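Putative PAS/PAC sensor protein (Nakamurella multipartita DSM 44233, PDB 6HMJ) is a flavin-binding blue-light receptor of the light-oxygen-voltage type that binds RNA and regulates translation through it, probably by way of its ANTAR domain. Local coordinates at residues E138-V146 and D155-W163. Sequence-based numbering, arbitrary orientation.
Sequences EIDQAKGIV and DQAFALLKW
The ring of Phe158 meets Ile139 at its edge, close to the ring plane, where CG2 lies 4.2 Å from CE1; both are large apolar groups that close the partly exposed margin. Lys143 comes at the same ring obliquely, with its CE 3.8 Å from Phe158 CD1. Lysine suits this boundary, since its apolar CE methylene can rest against the aromatic ring while the chain, bent at chi3 (-57°), carries the ammonium group away from it. Asp155 on the other helix bears the opposite charge, but its OD1 is 6.9 Å from Lys143 NZ, so any attraction is probably weak.

Leu161 is the central knob, its two end methyls filling a hole formed by Ile139, Ala142, Lys143 and Val146. With CG anti to the carbonyl carbon (chi1 -76°), its forked end reaches the other helix: CD1 touches the backbone at Lys143 N (3.7 Å) and rests near the methyl of Ala142, which is small enough to let the leucine approach the helix backbone. The beta-branch of Val146 sends CG2 to Leu161 CD2, and CG1 to Ala157 CB at 3.6 Å and, more loosely, to Leu160 CD1. The short side chain of Ala157 lets the backbones come near here, CA to CA 5.4 Å from Val146, and its methyl also lies against Lys143 O. The contact is van der Waals packing, mostly between apolar groups, and the helix axes approach to 8.5 Å at a crossing angle of 111°.

These residues join the C-terminal part of the long helix 114-149 to helix 154-167 within the ANTAR domain, whose helix 172-185 adds Leu172 beside Phe158 and Leu161 and Met179 beside Ala142. Helix 351-372 packs on Leu160, while Lys143 touches Gln141 of the second subunit.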
loop_
_atom_site.group_PDB
_atom_site.type_symbol
_atom_site.label_atom_id
_atom_site.label_comp_id
_atom_site.label_asym_id
_atom_site.label_seq_id
_atom_site.Cartn_x
_atom_site.Cartn_y
_atom_site.Cartn_z
ATOM N N GLU A 138 -3.769 1.612 -5.873
ATOM C CA GLU A 138 -2.374 1.754 -5.474
ATOM C C GLU A 138 -2.165 3.009 -4.639
ATOM O O GLU A 138 -1.424 2.986 -3.649
ATOM C CB GLU A 138 -1.469 1.771 -6.704
ATOM C CG GLU A 138 -1.220 0.397 -7.293
ATOM C CD GLU A 138 -0.140 0.410 -8.353
ATOM O OE1 GLU A 138 -0.108 1.369 -9.153
ATOM O OE2 GLU A 138 0.683 -0.530 -8.380
ATOM N N ILE A 139 -2.813 4.113 -5.014
ATOM C CA ILE A 139 -2.744 5.315 -4.190
ATOM C C ILE A 139 -3.325 5.039 -2.810
ATOM O O ILE A 139 -2.772 5.464 -1.789
ATOM C CB ILE A 139 -3.463 6.485 -4.886
ATOM C CG1 ILE A 139 -2.698 6.883 -6.152
ATOM C CG2 ILE A 139 -3.604 7.666 -3.925
ATOM C CD1 ILE A 139 -3.318 8.034 -6.928
ATOM N N ASP A 140 -4.448 4.320 -2.755
ATOM C CA ASP A 140 -5.044 3.973 -1.469
ATOM C C ASP A 140 -4.107 3.097 -0.645
ATOM O O ASP A 140 -3.997 3.272 0.574
ATOM C CB ASP A 140 -6.386 3.273 -1.685
ATOM C CG ASP A 140 -7.473 4.229 -2.141
ATOM O OD1 ASP A 140 -7.316 5.450 -1.927
ATOM O OD2 ASP A 140 -8.483 3.760 -2.709
ATOM N N GLN A 141 -3.433 2.141 -1.290
ATOM C CA GLN A 141 -2.480 1.297 -0.574
ATOM C C GLN A 141 -1.304 2.122 -0.063
ATOM O O GLN A 141 -0.903 2.000 1.100
ATOM C CB GLN A 141 -1.990 0.169 -1.481
ATOM C CG GLN A 141 -1.028 -0.795 -0.802
ATOM C CD GLN A 141 -0.655 -1.966 -1.689
ATOM O OE1 GLN A 141 -1.221 -2.147 -2.765
ATOM N NE2 GLN A 141 0.307 -2.764 -1.242
ATOM N N ALA A 142 -0.737 2.969 -0.925
ATOM C CA ALA A 142 0.372 3.818 -0.504
ATOM C C ALA A 142 -0.070 4.786 0.585
ATOM O O ALA A 142 0.685 5.060 1.525
ATOM C CB ALA A 142 0.944 4.577 -1.702
ATOM N N LYS A 143 -1.291 5.324 0.475
ATOM C CA LYS A 143 -1.797 6.198 1.525
ATOM C C LYS A 143 -1.809 5.471 2.864
ATOM O O LYS A 143 -1.405 6.030 3.890
ATOM C CB LYS A 143 -3.214 6.675 1.195
ATOM C CG LYS A 143 -3.731 7.743 2.155
ATOM C CD LYS A 143 -5.230 8.007 2.022
ATOM C CE LYS A 143 -5.671 8.423 0.635
ATOM N NZ LYS A 143 -7.138 8.710 0.639
ATOM N N GLY A 144 -2.256 4.213 2.868
ATOM C CA GLY A 144 -2.292 3.450 4.104
ATOM C C GLY A 144 -0.912 3.108 4.626
ATOM O O GLY A 144 -0.672 3.139 5.837
ATOM N N ILE A 145 0.013 2.767 3.726
ATOM C CA ILE A 145 1.382 2.474 4.137
ATOM C C ILE A 145 1.981 3.673 4.862
ATOM O O ILE A 145 2.602 3.535 5.922
ATOM C CB ILE A 145 2.231 2.068 2.919
ATOM C CG1 ILE A 145 1.813 0.683 2.424
ATOM C CG2 ILE A 145 3.709 2.083 3.273
ATOM C CD1 ILE A 145 2.467 0.267 1.120
ATOM N N VAL A 146 1.809 4.867 4.293
ATOM C CA VAL A 146 2.339 6.073 4.922
ATOM C C VAL A 146 1.637 6.339 6.249
ATOM O O VAL A 146 2.273 6.741 7.231
ATOM C CB VAL A 146 2.211 7.270 3.961
ATOM C CG1 VAL A 146 2.465 8.576 4.697
ATOM C CG2 VAL A 146 3.177 7.114 2.792
ATOM N N ASP A 155 -5.304 12.318 5.814
ATOM C CA ASP A 155 -5.030 13.587 5.148
ATOM C C ASP A 155 -3.539 13.900 5.162
ATOM O O ASP A 155 -2.961 14.272 4.135
ATOM C CB ASP A 155 -5.826 14.710 5.810
ATOM C CG ASP A 155 -7.314 14.608 5.535
ATOM O OD1 ASP A 155 -7.695 14.465 4.351
ATOM O OD2 ASP A 155 -8.102 14.659 6.502
ATOM N N GLN A 156 -2.895 13.751 6.324
ATOM C CA GLN A 156 -1.453 13.962 6.410
ATOM C C GLN A 156 -0.707 13.001 5.492
ATOM O O GLN A 156 0.204 13.404 4.758
ATOM C CB GLN A 156 -0.987 13.796 7.857
ATOM C CG GLN A 156 -1.574 14.818 8.814
ATOM C CD GLN A 156 -1.232 14.531 10.262
ATOM O OE1 GLN A 156 -1.232 13.379 10.698
ATOM N NE2 GLN A 156 -0.942 15.583 11.018
ATOM N N ALA A 157 -1.076 11.718 5.529
ATOM C CA ALA A 157 -0.437 10.738 4.659
ATOM C C ALA A 157 -0.600 11.127 3.196
ATOM O O ALA A 157 0.357 11.073 2.413
ATOM C CB ALA A 157 -1.025 9.351 4.912
ATOM N N PHE A 158 -1.816 11.514 2.808
ATOM C CA PHE A 158 -2.060 11.931 1.433
ATOM C C PHE A 158 -1.307 13.211 1.105
ATOM O O PHE A 158 -0.782 13.362 -0.005
ATOM C CB PHE A 158 -3.561 12.113 1.207
ATOM C CG PHE A 158 -3.931 12.336 -0.227
ATOM C CD1 PHE A 158 -3.974 11.277 -1.116
ATOM C CD2 PHE A 158 -4.241 13.604 -0.684
ATOM C CE1 PHE A 158 -4.315 11.479 -2.435
ATOM C CE2 PHE A 158 -4.583 13.812 -2.003
ATOM C CZ PHE A 158 -4.620 12.749 -2.879
ATOM N N ALA A 159 -1.245 14.150 2.053
ATOM C CA ALA A 159 -0.496 15.380 1.820
ATOM C C ALA A 159 0.980 15.088 1.586
ATOM O O ALA A 159 1.606 15.690 0.706
ATOM C CB ALA A 159 -0.677 16.335 3.000
ATOM N N LEU A 160 1.553 14.155 2.355
ATOM C CA LEU A 160 2.952 13.793 2.164
ATOM C C LEU A 160 3.170 13.143 0.804
ATOM O O LEU A 160 4.196 13.380 0.154
ATOM C CB LEU A 160 3.419 12.852 3.275
ATOM C CG LEU A 160 3.696 13.474 4.643
ATOM C CD1 LEU A 160 4.038 12.393 5.650
ATOM C CD2 LEU A 160 4.814 14.500 4.560
ATOM N N LEU A 161 2.234 12.298 0.372
ATOM C CA LEU A 161 2.329 11.718 -0.962
ATOM C C LEU A 161 2.307 12.804 -2.030
ATOM O O LEU A 161 3.044 12.726 -3.021
ATOM C CB LEU A 161 1.193 10.721 -1.185
ATOM C CG LEU A 161 1.333 9.365 -0.493
ATOM C CD1 LEU A 161 0.092 8.520 -0.732
ATOM C CD2 LEU A 161 2.567 8.626 -0.981
ATOM N N LYS A 162 1.462 13.824 -1.852
ATOM C CA LYS A 162 1.461 14.949 -2.782
ATOM C C LYS A 162 2.769 15.725 -2.698
ATOM O O LYS A 162 3.329 16.126 -3.725
ATOM C CB LYS A 162 0.276 15.873 -2.497
ATOM C CG LYS A 162 -1.084 15.246 -2.765
ATOM C CD LYS A 162 -2.189 16.295 -2.837
ATOM C CE LYS A 162 -2.551 16.838 -1.463
ATOM N NZ LYS A 162 -3.695 17.790 -1.531
ATOM N N TRP A 163 3.267 15.948 -1.479
ATOM C CA TRP A 163 4.528 16.661 -1.300
ATOM C C TRP A 163 5.669 15.936 -2.000
ATOM O O TRP A 163 6.429 16.540 -2.766
ATOM C CB TRP A 163 4.823 16.818 0.192
ATOM C CG TRP A 163 6.193 17.342 0.486
ATOM C CD1 TRP A 163 7.211 16.678 1.113
ATOM C CD2 TRP A 163 6.701 18.643 0.168
ATOM N NE1 TRP A 163 8.318 17.485 1.202
ATOM C CE2 TRP A 163 8.031 18.696 0.630
ATOM C CE3 TRP A 163 6.159 19.767 -0.464
ATOM C CZ2 TRP A 163 8.827 19.829 0.480
ATOM C CZ3 TRP A 163 6.952 20.891 -0.612
ATOM C CH2 TRP A 163 8.270 20.914 -0.142
#